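Local atomic coordinates of leucyl-tRNA synthetase (Giardia intestinalis, PDB entry 3PZ6), a protein that probably joins leucine to tRNA(Leu) using ATP in its full-length form, the present piece being the CP1 domain that edits mischarged tRNA. Residues A108-I111 and E115-I118; T91-T96 and M274-F279; Y58-N63 and Q166-P171; L83-R88 and I302-P307. The protein carries 2 engineered substitutions. All coordinates share one frame; numbering follows the deposited sequence.

Contact 1: residues A108-I111 and E115-I118; sequences AYYI and EVII
Ile111, at the corner where strand 105-110 ends, meets Ile117 branch against branch, Ile111 CG1 lying 3.4 Å from Ile117 CG1 and the two CD1 methyls, Ile111 CD1 and Ile117 CD1, 3.5 Å apart. Ile117 sets CG1 between its backbone N and carbonyl carbon (chi1 60°), and this swings the longer branch across to Ile111. Met127 of helix 121-128 touches both isoleucines, and Tyr109, on the same sheet face as Ile117, also packs on that helix. The backbone of Tyr109 supplies the paired bonds: Tyr109 N reaches Ile117 O at 3.0 Å, almost straight at 167°, while the return bond from Ile117 N to Tyr109 O is more bent, at 139°. Ile111 N adds a weak bond to Glu115 O. Glu115, its chain folded at chi2, lays its carboxylate beside Ile111, with OE2 3.6 Å from Ile111 CG1, and Glu115 OE1 has a weak bond to Asn112 in the connecting loop. The reverse face carries Ala108, Tyr110, Val116 and Ile118, where the Tyr110 ring meets Val116 obliquely, CE1 to CG2 at 3.6 Å. Consecutive strands 105-110 and 115-120, paired antiparallel across a short connection, make this a beta hairpin.

Contact 2: residues T91-T96 and M274-F279; sequences TMVGQT and MKMGPF
Val93 sits opposite Gly277 with their CA atoms 6.1 Å apart, where two largely irregular segments pass each other, the second leaving strand 273-274; residues 91-94 form a type I turn closed by Gly94 N donating to Thr91 O at 2.9 Å. Val93, third in that turn, carries the contact with its two methyls, which take different partners. CG1 falls between the backbone N and the carbonyl carbon (chi1 56°) and faces the end of Met274, whose CE methyl is 4.2 Å away. Bends at chi2 and chi3 of Met274 fold that methyl back towards Val93, the two side chains running antiparallel. The second methyl, Val93 CG2, rests on the backbone of the other loop, 4.2 Å from Gly277 CA, and meets Met276 CB at 4.5 Å. The backbone angles of Gly277 (phi 89°) call for glycine, since a side chain would jam against the preceding carbonyl and Pro278; its bare CA also suits the approach of Val93. This is mainly van der Waals packing of modest area. Val93 packs further on the loop residues Pro163 and Ile228, while Met274 lies against Ile229 and Cys287 of helix 284-297. By analogy with CP1 domains of related leucyl-tRNA synthetases, Thr91 probably closes the threonine-rich peptide of the editing pocket, and residues 92-96 follow it.

Contact 3: residues Y58-N63 and Q166-P171; sequences YSNPKN and QIFVLP
Tyr58 and Phe168 point at each other, the tyrosine from the lead-in to a helix and the phenylalanine from strand 167-171 of the main sheet of the CP1 editing domain, so that the N-terminal end of helix 61-71 packs on the sheet. The hydroxyl of Tyr58 arrives at the outer edge of the Phe168 ring, close to the ring plane, with Tyr58 OH 3.4 Å from Phe168 CE1. The two ring planes are turned about 70° to each other, and the approach of Phe168 CZ to the Tyr58 ring is oblique, with 4.2 Å between Tyr58 CZ and Phe168 CZ. Tyr58 gains this reach by holding CG anti to its backbone N (chi1 176°), which stretches the ring out from the chain toward the strand. Asn60 brings its side-chain amide to the same corner of Phe168, crossing it obliquely with the amide and ring planes 49° apart. Asn60 occupies the N-cap position of helix 61-71, so the residue that precedes the first turn also flanks the phenylalanine. Thr156 of strand 156-158 touches Tyr58, Asn60 and Phe168 alike, and Phe168 is bonded through its backbone to Cys98 of strand 97-100. Farther into the helix, Lys62 NZ binds the carbonyls of Ser150 and Leu153, while Asn63 ND2 binds those of Ile19 and Thr156, tying the first turn to the segments around residues 150-156 and to Ile19. At the ring edge the hydroxyl straddles two carbons, for Tyr58 OH is also 3.5 Å from Phe168 CZ.

Contact 4: residues L83-R88 and I302-P307; sequences LAATLR and IVYSEP
Tyr304 brings the hydroxyl end of its ring to Ala85, with OH 3.6 Å from Ala85 CB, while the carbonyl oxygen of Ile302, two residues earlier on its own strand, lies at the ring edge in the plane. The setting is the mixed sheet of the CP1 domain, in which strands 79-86 and 301-305 both pair antiparallel with strand 10-18: Ala84 and Thr86 bond to Ile14 and Ile12, Ile302 and Tyr304 to Gly13 and Tyr11. The two segments therefore meet through side chains and do not pair by backbone bonds, and their closest CA atoms, those of Leu83 and Ile302, are 8.2 Å apart. Tyr304 holds CG between its backbone N and carbonyl carbon (chi1 73°), which sends the ring out from its own strand towards Ala85. Thr181 touches the same ring, and its hydroxyl bonds to Leu83 O. The second point of touch is aliphatic: Leu83 and Ile302 cross at about a right angle, and CD1 of Leu83 meets CD1 of Ile302 at 3.8 Å. The same Leu83 methyl also comes 4.2 Å from Ile302 CB, so it lies beside the branch point of the isoleucine as well as its end. At Thr86, the last residue of the strand, an ST turn begins, in which Arg88 N donates to Thr86 OG1 at 3.0 Å with an angle of 161°.

In the fold
Contacts 1, 3 and 4 all reach the one large mixed sheet, in which strands 115-120 and 79-86 are neighbours; contact 2 lies among loops beside it. Contact 1 touches contact 4 where side chains of strands 115-120 and 301-305 meet, Ile117 CG2 to Ile302 CD1 at 4.3 Å. Contact 2 abuts contact 4 through Met92 CE, 3.7 Å from Thr86 OG1, and contact 3 through Thr96 O beside Ile167 CG2. Contacts 1 and 2 fall on opposite sides of the chain's centre, their own centres about 27 Å apart. Along the chain, contact 1 is nested within each of the others. The threonine-rich peptide of the editing pocket probably runs from the end of 83-88 to Thr91, between contacts 4 and 2.

Contact 1: residues A108-I111 and E115-I118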
loop_
_atom_site.group_PDB
_atom_site.type_symbol
_atom_site.label_atom_id
_atom_site.label_comp_id
_atom_site.label_asym_id
_atom_site.label_seq_id
_atom_site.Cartn_x
_atom_site.Cartn_y
_atom_site.Cartn_z
ATOM N N ALA A 108 12.558 -7.759 -8.076
ATOM C CA ALA A 108 12.548 -6.476 -8.767
ATOM C C ALA A 108 12.608 -6.705 -10.277
ATOM O O ALA A 108 13.488 -7.414 -10.772
ATOM C CB ALA A 108 13.710 -5.608 -8.298
ATOM N N TYR A 109 11.660 -6.115 -11.001
ATOM C CA TYR A 109 11.559 -6.292 -12.449
ATOM C C TYR A 109 11.423 -4.950 -13.158
ATOM O O TYR A 109 11.075 -3.945 -12.534
ATOM C CB TYR A 109 10.343 -7.151 -12.804
ATOM C CG TYR A 109 10.268 -8.486 -12.106
ATOM C CD1 TYR A 109 10.781 -9.639 -12.705
ATOM C CD2 TYR A 109 9.656 -8.605 -10.861
ATOM C CE1 TYR A 109 10.699 -10.879 -12.066
ATOM C CE2 TYR A 109 9.571 -9.833 -10.217
ATOM C CZ TYR A 109 10.093 -10.963 -10.822
ATOM O OH TYR A 109 10.002 -12.172 -10.176
ATOM N N TYR A 110 11.701 -4.948 -14.461
ATOM C CA TYR A 110 11.364 -3.831 -15.330
ATOM C C TYR A 110 9.997 -4.088 -15.966
ATOM O O TYR A 110 9.696 -5.214 -16.381
ATOM C CB TYR A 110 12.410 -3.666 -16.437
ATOM C CG TYR A 110 13.719 -3.030 -16.017
ATOM C CD1 TYR A 110 13.787 -1.682 -15.669
ATOM C CD2 TYR A 110 14.899 -3.766 -16.008
ATOM C CE1 TYR A 110 14.991 -1.095 -15.295
ATOM C CE2 TYR A 110 16.107 -3.186 -15.637
ATOM C CZ TYR A 110 16.143 -1.856 -15.280
ATOM O OH TYR A 110 17.339 -1.286 -14.912
ATOM N N ILE A 111 9.167 -3.048 -16.023
ATOM C CA ILE A 111 7.915 -3.083 -16.786
ATOM C C ILE A 111 8.127 -2.313 -18.093
ATOM O O ILE A 111 7.647 -2.717 -19.152
ATOM C CB ILE A 111 6.737 -2.476 -15.978
ATOM C CG1 ILE A 111 6.395 -3.352 -14.769
ATOM C CG2 ILE A 111 5.497 -2.251 -16.861
ATOM C CD1 ILE A 111 5.682 -4.669 -15.095
ATOM N N GLU A 115 11.606 2.509 -15.076
ATOM C CA GLU A 115 10.562 2.146 -14.112
ATOM C C GLU A 115 10.569 0.670 -13.673
ATOM O O GLU A 115 10.428 -0.247 -14.490
ATOM C CB GLU A 115 9.199 2.596 -14.637
ATOM C CG GLU A 115 8.022 2.247 -13.768
ATOM C CD GLU A 115 7.188 1.150 -14.378
ATOM O OE1 GLU A 115 6.213 1.483 -15.092
ATOM O OE2 GLU A 115 7.519 -0.038 -14.168
ATOM N N VAL A 116 10.732 0.472 -12.363
ATOM C CA VAL A 116 10.895 -0.852 -11.752
ATOM C C VAL A 116 9.779 -1.151 -10.752
ATOM O O VAL A 116 9.477 -0.327 -9.888
ATOM C CB VAL A 116 12.276 -0.968 -11.034
ATOM C CG1 VAL A 116 12.342 -2.185 -10.104
ATOM C CG2 VAL A 116 13.399 -1.012 -12.044
ATOM N N ILE A 117 9.167 -2.324 -10.864
ATOM C CA ILE A 117 8.193 -2.748 -9.862
ATOM C C ILE A 117 8.695 -3.929 -9.043
ATOM O O ILE A 117 9.468 -4.754 -9.529
ATOM C CB ILE A 117 6.804 -3.074 -10.458
ATOM C CG1 ILE A 117 6.905 -4.195 -11.488
ATOM C CG2 ILE A 117 6.169 -1.829 -11.052
ATOM C CD1 ILE A 117 5.660 -5.013 -11.597
ATOM N N ILE A 118 8.257 -3.989 -7.790
ATOM C CA ILE A 118 8.576 -5.101 -6.913
ATOM C C ILE A 118 7.290 -5.858 -6.633
ATOM O O ILE A 118 6.327 -5.293 -6.112
ATOM C CB ILE A 118 9.242 -4.635 -5.602
ATOM C CG1 ILE A 118 10.516 -3.843 -5.907
ATOM C CG2 ILE A 118 9.566 -5.833 -4.714
ATOM C CD1 ILE A 118 11.021 -3.022 -4.757
#

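Contact 2: residues T91-T96 and M274-F279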
loop_
_atom_site.group_PDB
_atom_site.type_symbol
_atom_site.label_atom_id
_atom_site.label_comp_id
_atom_site.label_asym_id
_atom_site.label_seq_id
_atom_site.Cartn_x
_atom_site.Cartn_y
_atom_site.Cartn_z
ATOM N N THR A 91 -11.321 3.232 -2.187
ATOM C CA THR A 91 -10.803 3.283 -0.825
ATOM C C THR A 91 -9.358 3.794 -0.764
ATOM O O THR A 91 -8.797 3.945 0.330
ATOM C CB THR A 91 -10.876 1.900 -0.117
ATOM O OG1 THR A 91 -10.121 0.944 -0.860
ATOM C CG2 THR A 91 -12.311 1.406 0.031
ATOM N N MET A 92 -8.771 4.073 -1.931
ATOM C CA MET A 92 -7.350 4.427 -2.031
ATOM C C MET A 92 -6.929 5.718 -1.320
ATOM O O MET A 92 -5.760 5.888 -0.972
ATOM C CB MET A 92 -6.876 4.420 -3.488
ATOM C CG MET A 92 -6.634 3.018 -4.074
ATOM S SD MET A 92 -5.634 1.923 -3.022
ATOM C CE MET A 92 -6.911 0.910 -2.286
ATOM N N VAL A 93 -7.874 6.615 -1.091
ATOM C CA VAL A 93 -7.590 7.846 -0.363
ATOM C C VAL A 93 -7.501 7.624 1.162
ATOM O O VAL A 93 -7.127 8.530 1.906
ATOM C CB VAL A 93 -8.609 8.967 -0.741
ATOM C CG1 VAL A 93 -10.042 8.504 -0.503
ATOM C CG2 VAL A 93 -8.314 10.274 0.003
ATOM N N GLY A 94 -7.828 6.414 1.614
ATOM C CA GLY A 94 -7.834 6.084 3.043
ATOM C C GLY A 94 -6.664 5.246 3.530
ATOM O O GLY A 94 -6.656 4.795 4.681
ATOM N N GLN A 95 -5.677 5.038 2.663
ATOM C CA GLN A 95 -4.472 4.266 2.996
ATOM C C GLN A 95 -3.661 4.832 4.156
ATOM O O GLN A 95 -3.253 5.997 4.137
ATOM C CB GLN A 95 -3.557 4.171 1.785
ATOM C CG GLN A 95 -4.063 3.285 0.684
ATOM C CD GLN A 95 -3.243 3.454 -0.547
ATOM O OE1 GLN A 95 -3.365 4.453 -1.259
ATOM N NE2 GLN A 95 -2.366 2.496 -0.800
ATOM N N THR A 96 -3.417 3.986 5.152
ATOM C CA THR A 96 -2.603 4.346 6.307
ATOM C C THR A 96 -1.224 3.683 6.264
ATOM O O THR A 96 -0.292 4.111 6.949
ATOM C CB THR A 96 -3.276 3.893 7.597
ATOM O OG1 THR A 96 -3.488 2.485 7.521
ATOM C CG2 THR A 96 -4.601 4.597 7.791
ATOM N N MET A 274 -18.782 8.774 -0.712
ATOM C CA MET A 274 -17.451 9.326 -0.556
ATOM C C MET A 274 -17.501 10.622 0.239
ATOM O O MET A 274 -18.349 11.480 -0.003
ATOM C CB MET A 274 -16.806 9.559 -1.922
ATOM C CG MET A 274 -16.579 8.281 -2.715
ATOM S SD MET A 274 -15.393 7.136 -1.966
ATOM C CE MET A 274 -13.846 8.009 -2.171
ATOM N N LYS A 275 -16.591 10.756 1.192
ATOM C CA LYS A 275 -16.564 11.926 2.064
ATOM C C LYS A 275 -15.244 12.656 1.923
ATOM O O LYS A 275 -15.103 13.792 2.359
ATOM C CB LYS A 275 -16.783 11.505 3.520
ATOM C CG LYS A 275 -18.166 10.946 3.811
ATOM C CD LYS A 275 -19.100 12.009 4.368
ATOM C CE LYS A 275 -19.773 12.806 3.288
ATOM N NZ LYS A 275 -20.041 14.159 3.816
ATOM N N MET A 276 -14.283 11.972 1.314
ATOM C CA MET A 276 -12.952 12.509 1.072
ATOM C C MET A 276 -12.533 12.194 -0.354
ATOM O O MET A 276 -13.140 11.354 -1.019
ATOM C CB MET A 276 -11.943 11.909 2.058
ATOM C CG MET A 276 -12.086 12.409 3.489
ATOM S SD MET A 276 -11.036 11.538 4.674
ATOM C CE MET A 276 -9.397 11.926 4.026
ATOM N N GLY A 277 -11.491 12.872 -0.813
ATOM C CA GLY A 277 -10.954 12.658 -2.143
ATOM C C GLY A 277 -11.631 13.542 -3.171
ATOM O O GLY A 277 -12.483 14.355 -2.820
ATOM N N PRO A 278 -11.257 13.387 -4.453
ATOM C CA PRO A 278 -11.756 14.264 -5.521
ATOM C C PRO A 278 -13.223 14.033 -5.867
ATOM O O PRO A 278 -13.841 14.878 -6.501
ATOM C CB PRO A 278 -10.864 13.906 -6.717
ATOM C CG PRO A 278 -9.667 13.214 -6.107
ATOM C CD PRO A 278 -10.243 12.449 -4.963
ATOM N N PHE A 279 -13.773 12.903 -5.446
ATOM C CA PHE A 279 -15.171 12.599 -5.715
ATOM C C PHE A 279 -16.033 12.698 -4.465
ATOM O O PHE A 279 -17.033 11.992 -4.340
ATOM C CB PHE A 279 -15.300 11.218 -6.370
ATOM C CG PHE A 279 -14.524 11.088 -7.654
ATOM C CD1 PHE A 279 -14.806 11.914 -8.741
ATOM C CD2 PHE A 279 -13.510 10.155 -7.773
ATOM C CE1 PHE A 279 -14.088 11.811 -9.922
ATOM C CE2 PHE A 279 -12.790 10.041 -8.959
ATOM C CZ PHE A 279 -13.084 10.873 -10.036
#

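Contact 3: residues Y58-N63 and Q166-P171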
loop_
_atom_site.group_PDB
_atom_site.type_symbol
_atom_site.label_atom_id
_atom_site.label_comp_id
_atom_site.label_asym_id
_atom_site.label_seq_id
_atom_site.Cartn_x
_atom_site.Cartn_y
_atom_site.Cartn_z
ATOM N N TYR A 58 14.308 13.556 7.898
ATOM C CA TYR A 58 14.085 12.125 8.018
ATOM C C TYR A 58 14.633 11.358 6.814
ATOM O O TYR A 58 14.591 11.841 5.684
ATOM C CB TYR A 58 12.593 11.823 8.228
ATOM C CG TYR A 58 12.288 10.344 8.262
ATOM C CD1 TYR A 58 12.541 9.588 9.406
ATOM C CD2 TYR A 58 11.779 9.695 7.139
ATOM C CE1 TYR A 58 12.280 8.227 9.433
ATOM C CE2 TYR A 58 11.516 8.339 7.155
ATOM C CZ TYR A 58 11.768 7.610 8.305
ATOM O OH TYR A 58 11.504 6.264 8.319
ATOM N N SER A 59 15.145 10.159 7.081
ATOM C CA SER A 59 15.645 9.264 6.047
ATOM C C SER A 59 15.407 7.819 6.471
ATOM O O SER A 59 15.692 7.442 7.611
ATOM C CB SER A 59 17.135 9.511 5.805
ATOM O OG SER A 59 17.561 8.918 4.592
ATOM N N ASN A 60 14.876 7.015 5.554
ATOM C CA ASN A 60 14.588 5.614 5.838
ATOM C C ASN A 60 15.675 4.689 5.304
ATOM O O ASN A 60 15.882 4.610 4.092
ATOM C CB ASN A 60 13.220 5.212 5.287
ATOM C CG ASN A 60 12.688 3.936 5.917
ATOM O OD1 ASN A 60 11.703 3.960 6.649
ATOM N ND2 ASN A 60 13.339 2.821 5.638
ATOM N N PRO A 61 16.363 3.974 6.215
ATOM C CA PRO A 61 17.490 3.098 5.897
ATOM C C PRO A 61 17.119 1.843 5.111
ATOM O O PRO A 61 17.971 1.284 4.423
ATOM C CB PRO A 61 18.027 2.711 7.273
ATOM C CG PRO A 61 16.851 2.838 8.182
ATOM C CD PRO A 61 16.091 4.009 7.664
ATOM N N LYS A 62 15.875 1.392 5.220
ATOM C CA LYS A 62 15.422 0.247 4.438
ATOM C C LYS A 62 15.302 0.620 2.961
ATOM O O LYS A 62 15.608 -0.190 2.089
ATOM C CB LYS A 62 14.092 -0.306 4.961
ATOM C CG LYS A 62 14.070 -0.644 6.445
ATOM C CD LYS A 62 15.157 -1.637 6.835
ATOM C CE LYS A 62 14.869 -3.044 6.341
ATOM N NZ LYS A 62 13.722 -3.631 7.075
ATOM N N ASN A 63 14.859 1.848 2.696
ATOM C CA ASN A 63 14.770 2.374 1.335
ATOM C C ASN A 63 16.148 2.471 0.682
ATOM O O ASN A 63 16.328 2.038 -0.458
ATOM C CB ASN A 63 14.076 3.743 1.312
ATOM C CG ASN A 63 12.628 3.685 1.782
ATOM O OD1 ASN A 63 12.299 2.990 2.743
ATOM N ND2 ASN A 63 11.762 4.434 1.116
ATOM N N GLN A 166 3.715 10.215 3.176
ATOM C CA GLN A 166 4.322 8.895 3.065
ATOM C C GLN A 166 3.628 7.929 4.012
ATOM O O GLN A 166 2.960 8.348 4.943
ATOM C CB GLN A 166 5.825 8.940 3.367
ATOM C CG GLN A 166 6.203 9.168 4.831
ATOM C CD GLN A 166 6.307 10.635 5.167
ATOM O OE1 GLN A 166 6.939 11.404 4.439
ATOM N NE2 GLN A 166 5.682 11.039 6.266
ATOM N N ILE A 167 3.790 6.635 3.761
ATOM C CA ILE A 167 3.306 5.600 4.677
ATOM C C ILE A 167 4.350 4.497 4.805
ATOM O O ILE A 167 5.289 4.446 4.023
ATOM C CB ILE A 167 1.932 5.016 4.247
ATOM C CG1 ILE A 167 1.979 4.492 2.809
ATOM C CG2 ILE A 167 0.820 6.052 4.432
ATOM C CD1 ILE A 167 0.661 3.880 2.320
ATOM N N PHE A 168 4.178 3.617 5.783
ATOM C CA PHE A 168 5.135 2.551 6.022
ATOM C C PHE A 168 4.662 1.180 5.539
ATOM O O PHE A 168 3.481 0.858 5.594
ATOM C CB PHE A 168 5.493 2.490 7.506
ATOM C CG PHE A 168 6.376 3.607 7.956
ATOM C CD1 PHE A 168 7.752 3.426 8.035
ATOM C CD2 PHE A 168 5.842 4.845 8.300
ATOM C CE1 PHE A 168 8.583 4.462 8.454
ATOM C CE2 PHE A 168 6.668 5.887 8.708
ATOM C CZ PHE A 168 8.038 5.695 8.791
ATOM N N VAL A 169 5.606 0.381 5.063
ATOM C CA VAL A 169 5.351 -0.998 4.694
ATOM C C VAL A 169 5.343 -1.823 5.976
ATOM O O VAL A 169 6.334 -1.855 6.698
ATOM C CB VAL A 169 6.465 -1.536 3.760
ATOM C CG1 VAL A 169 6.258 -3.015 3.472
ATOM C CG2 VAL A 169 6.538 -0.733 2.473
ATOM N N LEU A 170 4.234 -2.497 6.248
ATOM C CA LEU A 170 4.065 -3.179 7.520
ATOM C C LEU A 170 3.831 -4.691 7.357
ATOM O O LEU A 170 3.495 -5.155 6.258
ATOM C CB LEU A 170 2.939 -2.520 8.317
ATOM C CG LEU A 170 3.081 -1.041 8.683
ATOM C CD1 LEU A 170 1.952 -0.666 9.630
ATOM C CD2 LEU A 170 4.437 -0.728 9.324
ATOM N N PRO A 171 4.020 -5.461 8.447
ATOM C CA PRO A 171 3.936 -6.910 8.391
ATOM C C PRO A 171 2.515 -7.470 8.472
ATOM O O PRO A 171 1.772 -7.174 9.414
ATOM C CB PRO A 171 4.760 -7.349 9.614
ATOM C CG PRO A 171 4.620 -6.253 10.565
ATOM C CD PRO A 171 4.470 -4.994 9.770
#

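Contact 4: residues L83-R88 and I302-P307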
loop_
_atom_site.group_PDB
_atom_site.type_symbol
_atom_site.label_atom_id
_atom_site.label_comp_id
_atom_site.label_asym_id
_atom_site.label_seq_id
_atom_site.Cartn_x
_atom_site.Cartn_y
_atom_site.Cartn_z
ATOM N N LEU A 83 4.010 -2.846 -6.045
ATOM C CA LEU A 83 2.702 -2.973 -6.682
ATOM C C LEU A 83 1.759 -3.780 -5.804
ATOM O O LEU A 83 2.050 -4.920 -5.450
ATOM C CB LEU A 83 2.807 -3.575 -8.090
ATOM C CG LEU A 83 1.608 -3.345 -9.018
ATOM C CD1 LEU A 83 1.722 -1.993 -9.713
ATOM C CD2 LEU A 83 1.463 -4.459 -10.051
ATOM N N ALA A 84 0.641 -3.160 -5.439
ATOM C CA ALA A 84 -0.325 -3.757 -4.532
ATOM C C ALA A 84 -1.674 -3.897 -5.210
ATOM O O ALA A 84 -2.302 -2.899 -5.555
ATOM C CB ALA A 84 -0.454 -2.911 -3.277
ATOM N N ALA A 85 -2.112 -5.137 -5.404
ATOM C CA ALA A 85 -3.401 -5.403 -6.041
ATOM C C ALA A 85 -4.536 -4.922 -5.155
ATOM O O ALA A 85 -4.462 -5.035 -3.931
ATOM C CB ALA A 85 -3.564 -6.886 -6.340
ATOM N N THR A 86 -5.574 -4.375 -5.782
ATOM C CA THR A 86 -6.796 -3.997 -5.086
ATOM C C THR A 86 -7.999 -4.116 -6.015
ATOM O O THR A 86 -7.897 -3.908 -7.228
ATOM C CB THR A 86 -6.721 -2.560 -4.474
ATOM O OG1 THR A 86 -7.935 -2.268 -3.771
ATOM C CG2 THR A 86 -6.507 -1.508 -5.546
ATOM N N LEU A 87 -9.133 -4.465 -5.428
ATOM C CA LEU A 87 -10.391 -4.509 -6.143
ATOM C C LEU A 87 -11.240 -3.299 -5.771
ATOM O O LEU A 87 -12.345 -3.124 -6.284
ATOM C CB LEU A 87 -11.143 -5.804 -5.814
ATOM C CG LEU A 87 -10.590 -7.111 -6.401
ATOM C CD1 LEU A 87 -11.271 -8.310 -5.753
ATOM C CD2 LEU A 87 -10.751 -7.146 -7.923
ATOM N N ARG A 88 -10.705 -2.462 -4.885
ATOM C CA ARG A 88 -11.454 -1.340 -4.319
ATOM C C ARG A 88 -10.711 -0.015 -4.465
ATOM O O ARG A 88 -10.226 0.527 -3.475
ATOM C CB ARG A 88 -11.760 -1.594 -2.840
ATOM C CG ARG A 88 -12.526 -2.876 -2.541
ATOM C CD ARG A 88 -13.154 -2.793 -1.162
ATOM N NE ARG A 88 -14.169 -1.743 -1.131
ATOM C CZ ARG A 88 -14.761 -1.279 -0.033
ATOM N NH1 ARG A 88 -14.447 -1.762 1.166
ATOM N NH2 ARG A 88 -15.677 -0.319 -0.140
ATOM N N ILE A 302 -1.400 -0.035 -12.490
ATOM C CA ILE A 302 -1.266 -0.945 -13.616
ATOM C C ILE A 302 -2.441 -1.917 -13.556
ATOM O O ILE A 302 -2.661 -2.579 -12.540
ATOM C CB ILE A 302 0.068 -1.722 -13.554
ATOM C CG1 ILE A 302 1.249 -0.785 -13.828
ATOM C CG2 ILE A 302 0.066 -2.896 -14.544
ATOM C CD1 ILE A 302 2.597 -1.337 -13.390
ATOM N N VAL A 303 -3.208 -1.991 -14.638
ATOM C CA VAL A 303 -4.370 -2.875 -14.683
ATOM C C VAL A 303 -3.949 -4.199 -15.299
ATOM O O VAL A 303 -3.313 -4.218 -16.351
ATOM C CB VAL A 303 -5.550 -2.252 -15.477
ATOM C CG1 VAL A 303 -6.786 -3.143 -15.401
ATOM C CG2 VAL A 303 -5.881 -0.856 -14.958
ATOM N N TYR A 304 -4.290 -5.300 -14.633
ATOM C CA TYR A 304 -3.982 -6.639 -15.140
ATOM C C TYR A 304 -5.080 -7.661 -14.820
ATOM O O TYR A 304 -6.130 -7.299 -14.286
ATOM C CB TYR A 304 -2.594 -7.108 -14.659
ATOM C CG TYR A 304 -2.490 -7.504 -13.196
ATOM C CD1 TYR A 304 -2.407 -8.845 -12.827
ATOM C CD2 TYR A 304 -2.443 -6.539 -12.187
ATOM C CE1 TYR A 304 -2.296 -9.219 -11.492
ATOM C CE2 TYR A 304 -2.332 -6.904 -10.852
ATOM C CZ TYR A 304 -2.260 -8.245 -10.512
ATOM O OH TYR A 304 -2.159 -8.615 -9.193
ATOM N N SER A 305 -4.845 -8.925 -15.169
ATOM C CA SER A 305 -5.819 -9.997 -14.936
ATOM C C SER A 305 -5.155 -11.326 -14.567
ATOM O O SER A 305 -3.981 -11.545 -14.861
ATOM C CB SER A 305 -6.747 -10.160 -16.149
ATOM O OG SER A 305 -6.090 -9.813 -17.356
ATOM N N GLU A 306 -5.915 -12.201 -13.909
ATOM C CA GLU A 306 -5.423 -13.509 -13.459
ATOM C C GLU A 306 -6.535 -14.567 -13.467
ATOM O O GLU A 306 -7.714 -14.228 -13.312
ATOM C CB GLU A 306 -4.820 -13.394 -12.059
ATOM N N PRO A 307 -6.166 -15.852 -13.660
ATOM C CA PRO A 307 -7.107 -16.965 -13.450
ATOM C C PRO A 307 -7.458 -17.151 -11.971
ATOM O O PRO A 307 -8.633 -17.289 -11.621
ATOM C CB PRO A 307 -6.332 -18.188 -13.954
ATOM C CG PRO A 307 -5.289 -17.636 -14.870
ATOM C CD PRO A 307 -4.911 -16.308 -14.288
#